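Local coordinates for protein spermidine synthase (Corynebacterium glutamicum ATCC 13032, PDB 3GJY) that is probably a spermidine synthase, an AdoMet-dependent-methyltransferase-like enzyme that would transfer an aminopropyl group to putrescine in polyamine biosynthesis, at residues A[208-218]-A[279-290]. Residues are numbered along the deposited sequence; the frame is centred on the assembly and turned at random.
Sequences GAKSELAGMME and VRKFASGAQARH
With CG beside its backbone N (chi1 -69°) and every later torsion extended, Lys210 reaches across the aromatic ring of Phe282, whose own CG stands anti to the backbone N (chi1 173°). The two side chains meet at about a right angle, and Lys210 CE lies over one ring face, 4.0 Å from the centroid, in a CH-pi contact offset toward the rim. Leu213 meets the same ring at its edge, in plane, with CD1, while its other methyl, CD2, packs on Val279 CG1 at 3.8 Å. Beside this apolar patch the selenomethionine Met217 bends at chi3 and presses CE tightly against Ala283 CB, 3.5 Å away. The Met217 and Arg280 side chains slide past each other in opposite directions, SE against NH1; Arg280 is salt-bridged to Glu276, and a water joins Met217 O to NH1. Helix 207-219 packs against strands 222-227 and 238-245 of the mixed sheet, in a Rossmann-like methyltransferase fold; the end of helix 276-282 packs beside it, Val279 also reaching strand 222-227, and the tail runs on along the helix. A type II turn, Ala283 to Ala286, with Gly285 at positive phi, redirects the chain so that Ala286 CB sits 3.5 Å from Lys210 O. Farther on, Ala288 CB rests 3.6 Å from Gly215 CA. In one of its two conformers Ser211 OG donates to Gln287 O at 3.0 Å, tilted 20° from the carbonyl plane. Beside it a water bridges Ser211 O and Arg289 N, and another, at the edge of the Arg289 guanidinium, accepts from NE at 2.7 Å and bonds weakly to Ser211 OG. Arg289 NH1 goes on to Thr178, and a further water joins Glu218 OE2 to His290 NE2, whose ring also bonds through ND1 to Glu181.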
ATOM      1  N   GLY A 208      13.308  -1.158  10.706  1.00 20.10           N
ATOM      2  CA  GLY A 208      12.711  -0.364   9.617  1.00 19.20           C
ATOM      3  C   GLY A 208      11.262   0.024   9.899  1.00 18.14           C
ATOM      4  O   GLY A 208      10.894   1.206   9.887  1.00 17.57           O
ATOM      5  N   ALA A 209      10.440  -0.977  10.169  1.00 16.90           N
ATOM      6  CA  ALA A 209       9.033  -0.712  10.538  1.00 15.72           C
ATOM      7  C   ALA A 209       8.912   0.243  11.738  1.00 15.67           C
ATOM      8  O   ALA A 209       8.083   1.171  11.748  1.00 15.20           O
ATOM      9  CB  ALA A 209       8.327  -2.003  10.826  1.00 16.72           C
ATOM     10  N   LYS A 210       9.718   0.005  12.778  1.00 15.92           N
ATOM     11  CA  LYS A 210       9.620   0.808  13.978  1.00 16.39           C
ATOM     12  C   LYS A 210      10.046   2.261  13.696  1.00 15.26           C
ATOM     13  O   LYS A 210       9.412   3.185  14.197  1.00 16.70           O
ATOM     14  CB  LYS A 210      10.449   0.191  15.107  1.00 17.17           C
ATOM     15  CG  LYS A 210       9.865  -1.130  15.614  1.00 18.13           C
ATOM     16  CD  LYS A 210      10.824  -1.798  16.591  1.00 20.61           C
ATOM     17  CE  LYS A 210      10.283  -3.123  17.051  1.00 25.44           C
ATOM     18  NZ  LYS A 210      11.278  -3.749  17.987  1.00 30.17           N
ATOM     19  N   SER A 211      11.094   2.466  12.901  1.00 15.65           N
ATOM     20  CA  SER A 211      11.498   3.821  12.548  0.50 15.76           C
ATOM     21  C   SER A 211      10.437   4.519  11.674  1.00 15.70           C
ATOM     22  O   SER A 211      10.210   5.725  11.807  1.00 15.61           O
ATOM     23  CB  SER A 211      12.856   3.812  11.857  0.50 16.38           C
ATOM     24  OG  SER A 211      13.885   3.636  12.831  0.50 17.80           O
ATOM     25  N   GLU A 212       9.777   3.758  10.797  1.00 14.66           N
ATOM     26  CA  GLU A 212       8.701   4.374   9.983  1.00 13.97           C
ATOM     27  C   GLU A 212       7.605   4.830  10.919  1.00 13.73           C
ATOM     28  O   GLU A 212       7.096   5.958  10.784  1.00 13.21           O
ATOM     29  CB  GLU A 212       8.126   3.394   8.950  1.00 13.99           C
ATOM     30  CG  GLU A 212       9.096   3.051   7.853  1.00 14.31           C
ATOM     31  CD  GLU A 212       8.408   2.774   6.565  1.00 16.83           C
ATOM     32  OE1 GLU A 212       7.594   3.639   6.210  1.00 21.39           O
ATOM     33  OE2 GLU A 212       8.751   1.786   5.886  1.00 19.17           O
ATOM     34  N   LEU A 213       7.194   3.940  11.822  1.00 14.00           N
ATOM     35  CA  LEU A 213       6.177   4.314  12.802  1.00 13.96           C
ATOM     36  C   LEU A 213       6.557   5.538  13.653  1.00 14.27           C
ATOM     37  O   LEU A 213       5.706   6.411  13.913  1.00 15.50           O
ATOM     38  CB  LEU A 213       5.794   3.135  13.728  1.00 14.51           C
ATOM     39  CG  LEU A 213       5.023   2.051  12.958  1.00 14.56           C
ATOM     40  CD1 LEU A 213       5.128   0.713  13.729  1.00 17.35           C
ATOM     41  CD2 LEU A 213       3.571   2.459  12.787  1.00 15.53           C
ATOM     42  N   ALA A 214       7.808   5.582  14.132  1.00 14.44           N
ATOM     43  CA  ALA A 214       8.275   6.751  14.878  1.00 15.96           C
ATOM     44  C   ALA A 214       8.079   8.060  14.085  1.00 15.82           C
ATOM     45  O   ALA A 214       7.588   9.060  14.614  1.00 16.66           O
ATOM     46  CB  ALA A 214       9.758   6.574  15.318  1.00 16.69           C
ATOM     47  N   GLY A 215       8.364   8.032  12.780  1.00 15.58           N
ATOM     48  CA  GLY A 215       8.196   9.231  11.968  1.00 15.91           C
ATOM     49  C   GLY A 215       6.723   9.553  11.769  1.00 14.66           C
ATOM     50  O   GLY A 215       6.322  10.702  11.852  1.00 15.46           O
HETATM   51  N   MSE A 216       5.931   8.512  11.522  1.00 14.61           N
HETATM   52  CA  MSE A 216       4.476   8.692  11.367  1.00 14.58           C
HETATM   53  C   MSE A 216       3.859   9.322  12.627  1.00 14.47           C
HETATM   54  O   MSE A 216       2.947  10.159  12.529  1.00 14.80           O
HETATM   55  CB  MSE A 216       3.790   7.364  11.044  1.00 13.83           C
HETATM   56  CG  MSE A 216       4.206   6.875   9.634  1.00 13.14           C
HETATM   57 SE   MSE A 216       3.765   4.996   9.398  0.70 13.59          SE
HETATM   58  CE  MSE A 216       1.845   5.239   9.425  1.00 13.98           C
HETATM   59  N   MSE A 217       4.363   8.934  13.806  1.00 15.22           N
HETATM   60  CA  MSE A 217       3.801   9.458  15.059  1.00 17.07           C
HETATM   61  C   MSE A 217       4.095  10.943  15.305  1.00 17.41           C
HETATM   62  O   MSE A 217       3.401  11.576  16.104  1.00 19.01           O
HETATM   63  CB  MSE A 217       4.231   8.596  16.251  1.00 17.75           C
HETATM   64  CG  MSE A 217       3.522   7.262  16.279  1.00 20.30           C
HETATM   65 SE   MSE A 217       4.066   6.197  17.798  0.75 29.83          SE
HETATM   66  CE  MSE A 217       5.340   5.198  16.959  1.00 24.39           C
ATOM     67  N   GLU A 218       5.107  11.489  14.631  1.00 18.53           N
ATOM     68  CA  GLU A 218       5.357  12.937  14.706  1.00 19.33           C
ATOM     69  C   GLU A 218       4.383  13.739  13.851  1.00 17.69           C
ATOM     70  O   GLU A 218       4.263  14.960  13.986  1.00 20.22           O
ATOM     71  CB  GLU A 218       6.766  13.259  14.181  1.00 20.86           C
ATOM     72  CG  GLU A 218       7.901  12.840  14.989  1.00 24.62           C
ATOM     73  CD  GLU A 218       9.186  13.523  14.504  1.00 25.23           C
ATOM     74  OE1 GLU A 218       9.140  14.639  13.914  1.00 29.75           O
ATOM     75  OE2 GLU A 218      10.226  12.915  14.706  1.00 30.68           O
ATOM     76  N   VAL A 279       0.797  -0.176  19.227  1.00 16.18           N
ATOM     77  CA  VAL A 279       1.819   0.386  18.340  1.00 16.26           C
ATOM     78  C   VAL A 279       2.775   1.329  19.073  1.00 16.62           C
ATOM     79  O   VAL A 279       3.984   1.313  18.811  1.00 16.59           O
ATOM     80  CB  VAL A 279       1.149   1.081  17.135  1.00 15.63           C
ATOM     81  CG1 VAL A 279       2.178   1.838  16.298  1.00 16.60           C
ATOM     82  CG2 VAL A 279       0.386   0.057  16.294  1.00 18.20           C
ATOM     83  N   ARG A 280       2.245   2.140  19.982  1.00 16.87           N
ATOM     84  CA  ARG A 280       3.117   3.057  20.714  1.00 18.05           C
ATOM     85  C   ARG A 280       4.121   2.337  21.593  1.00 19.11           C
ATOM     86  O   ARG A 280       5.251   2.789  21.722  1.00 20.98           O
ATOM     87  CB  ARG A 280       2.319   4.084  21.525  1.00 18.07           C
ATOM     88  CG  ARG A 280       1.541   5.057  20.643  1.00 18.46           C
ATOM     89  CD  ARG A 280       0.932   6.232  21.434  1.00 18.46           C
ATOM     90  NE  ARG A 280       0.197   7.126  20.530  1.00 19.22           N
ATOM     91  CZ  ARG A 280       0.749   8.101  19.801  1.00 20.19           C
ATOM     92  NH1 ARG A 280       2.059   8.359  19.879  1.00 18.44           N
ATOM     93  NH2 ARG A 280      -0.029   8.837  19.002  1.00 20.49           N
ATOM     94  N   LYS A 281       3.746   1.178  22.117  1.00 18.89           N
ATOM     95  CA  LYS A 281       4.725   0.345  22.853  1.00 20.05           C
ATOM     96  C   LYS A 281       5.714  -0.335  21.925  1.00 19.14           C
ATOM     97  O   LYS A 281       6.933  -0.309  22.167  1.00 21.44           O
ATOM     98  CB  LYS A 281       3.995  -0.691  23.681  1.00 20.25           C
ATOM     99  CG  LYS A 281       3.248  -0.095  24.861  1.00 23.61           C
ATOM    100  CD  LYS A 281       2.631  -1.217  25.627  1.00 29.59           C
ATOM    101  CE  LYS A 281       1.146  -1.250  25.430  1.00 34.02           C
ATOM    102  NZ  LYS A 281       0.542  -0.252  26.348  1.00 37.17           N
ATOM    103  N   PHE A 282       5.209  -0.889  20.813  1.00 18.20           N
ATOM    104  CA  PHE A 282       6.030  -1.604  19.830  1.00 18.52           C
ATOM    105  C   PHE A 282       7.163  -0.720  19.280  1.00 19.62           C
ATOM    106  O   PHE A 282       8.301  -1.175  19.125  1.00 21.40           O
ATOM    107  CB  PHE A 282       5.099  -2.048  18.683  1.00 18.73           C
ATOM    108  CG  PHE A 282       5.798  -2.657  17.492  1.00 19.20           C
ATOM    109  CD1 PHE A 282       6.373  -3.938  17.545  1.00 21.23           C
ATOM    110  CD2 PHE A 282       5.815  -1.975  16.258  1.00 19.54           C
ATOM    111  CE1 PHE A 282       6.966  -4.507  16.403  1.00 21.21           C
ATOM    112  CE2 PHE A 282       6.401  -2.548  15.127  1.00 18.86           C
ATOM    113  CZ  PHE A 282       6.989  -3.805  15.190  1.00 20.54           C
ATOM    114  N   ALA A 283       6.839   0.534  18.972  1.00 19.17           N
ATOM    115  CA  ALA A 283       7.786   1.444  18.347  1.00 20.08           C
ATOM    116  C   ALA A 283       8.464   2.390  19.337  1.00 20.76           C
ATOM    117  O   ALA A 283       9.223   3.279  18.924  1.00 21.09           O
ATOM    118  CB  ALA A 283       7.083   2.230  17.272  1.00 19.71           C
ATOM    119  N   SER A 284       8.185   2.220  20.627  1.00 21.01           N
ATOM    120  CA  SER A 284       8.805   3.051  21.659  0.50 21.65           C
ATOM    121  C   SER A 284      10.324   2.972  21.548  1.00 22.13           C
ATOM    122  O   SER A 284      10.902   1.897  21.294  1.00 22.20           O
ATOM    123  CB  SER A 284       8.358   2.598  23.043  0.50 21.81           C
ATOM    124  OG  SER A 284       8.796   3.506  24.044  0.50 21.43           O
ATOM    125  N   GLY A 285      10.969   4.113  21.699  1.00 21.92           N
ATOM    126  CA  GLY A 285      12.427   4.143  21.627  1.00 23.11           C
ATOM    127  C   GLY A 285      13.018   4.226  20.221  1.00 22.37           C
ATOM    128  O   GLY A 285      14.194   4.561  20.061  1.00 24.35           O
ATOM    129  N   ALA A 286      12.217   3.946  19.187  1.00 21.86           N
ATOM    130  CA  ALA A 286      12.714   4.012  17.823  1.00 21.47           C
ATOM    131  C   ALA A 286      12.887   5.467  17.401  1.00 20.69           C
ATOM    132  O   ALA A 286      12.110   6.345  17.827  1.00 22.19           O
ATOM    133  CB  ALA A 286      11.757   3.296  16.842  1.00 20.28           C
ATOM    134  N   GLN A 287      13.900   5.712  16.581  1.00 20.07           N
ATOM    135  CA  GLN A 287      14.172   7.064  16.115  1.00 21.00           C
ATOM    136  C   GLN A 287      13.567   7.272  14.738  1.00 19.15           C
ATOM    137  O   GLN A 287      13.764   6.449  13.832  1.00 20.17           O
ATOM    138  CB  GLN A 287      15.677   7.282  16.051  1.00 22.35           C
ATOM    139  CG  GLN A 287      16.382   7.085  17.415  1.00 28.33           C
ATOM    140  CD  GLN A 287      15.762   7.901  18.537  1.00 33.16           C
ATOM    141  OE1 GLN A 287      15.859   9.130  18.544  1.00 36.99           O
ATOM    142  NE2 GLN A 287      15.132   7.222  19.502  1.00 34.47           N
ATOM    143  N   ALA A 288      12.847   8.381  14.596  1.00 17.94           N
ATOM    144  CA  ALA A 288      12.327   8.773  13.291  1.00 17.36           C
ATOM    145  C   ALA A 288      13.468   9.057  12.340  1.00 17.03           C
ATOM    146  O   ALA A 288      14.559   9.488  12.748  1.00 19.38           O
ATOM    147  CB  ALA A 288      11.440  10.003  13.416  1.00 17.89           C
ATOM    148  N   ARG A 289      13.185   8.830  11.068  1.00 16.59           N
ATOM    149  CA  ARG A 289      14.148   9.154   9.995  1.00 16.14           C
ATOM    150  C   ARG A 289      13.826  10.486   9.342  1.00 15.64           C
ATOM    151  O   ARG A 289      12.655  10.886   9.256  1.00 15.05           O
ATOM    152  CB  ARG A 289      14.141   8.099   8.905  1.00 18.70           C
ATOM    153  CG  ARG A 289      14.465   6.698   9.419  1.00 20.23           C
ATOM    154  CD  ARG A 289      14.340   5.718   8.299  1.00 22.91           C
ATOM    155  NE  ARG A 289      14.760   4.375   8.681  1.00 25.82           N
ATOM    156  CZ  ARG A 289      14.622   3.316   7.897  1.00 27.77           C
ATOM    157  NH1 ARG A 289      14.056   3.431   6.693  1.00 28.09           N
ATOM    158  NH2 ARG A 289      15.050   2.125   8.326  1.00 28.42           N
ATOM    159  N   HIS A 290      14.876  11.151   8.873  1.00 15.75           N
ATOM    160  CA  HIS A 290      14.765  12.409   8.143  1.00 15.59           C
ATOM    161  C   HIS A 290      15.484  12.302   6.814  1.00 15.87           C
ATOM    162  O   HIS A 290      16.415  11.499   6.656  1.00 16.43           O
ATOM    163  CB  HIS A 290      15.315  13.570   8.975  1.00 16.30           C
ATOM    164  CG  HIS A 290      14.403  13.949  10.085  1.00 16.80           C
ATOM    165  ND1 HIS A 290      13.442  14.923   9.948  1.00 18.96           N
ATOM    166  CD2 HIS A 290      14.245  13.429  11.328  1.00 18.48           C
ATOM    167  CE1 HIS A 290      12.772  15.034  11.081  1.00 17.92           C
ATOM    168  NE2 HIS A 290      13.225  14.127  11.926  1.00 19.55           N
TER
HETATM  169  O   HOH W   1      10.597   7.941  10.179  1.00 16.34           O
HETATM  170  O   HOH W   2      15.485   3.631  15.759  1.00 34.51           O
HETATM  171  O   HOH W   3      16.514   4.142  10.755  1.00 39.37           O
HETATM  172  O   HOH W   4       1.093  10.812  17.224  1.00 21.85           O
HETATM  173  O   HOH W   5       3.515  10.847  19.241  1.00 28.30           O
HETATM  174  O   HOH W   6      12.571  13.785  14.550  1.00 30.46           O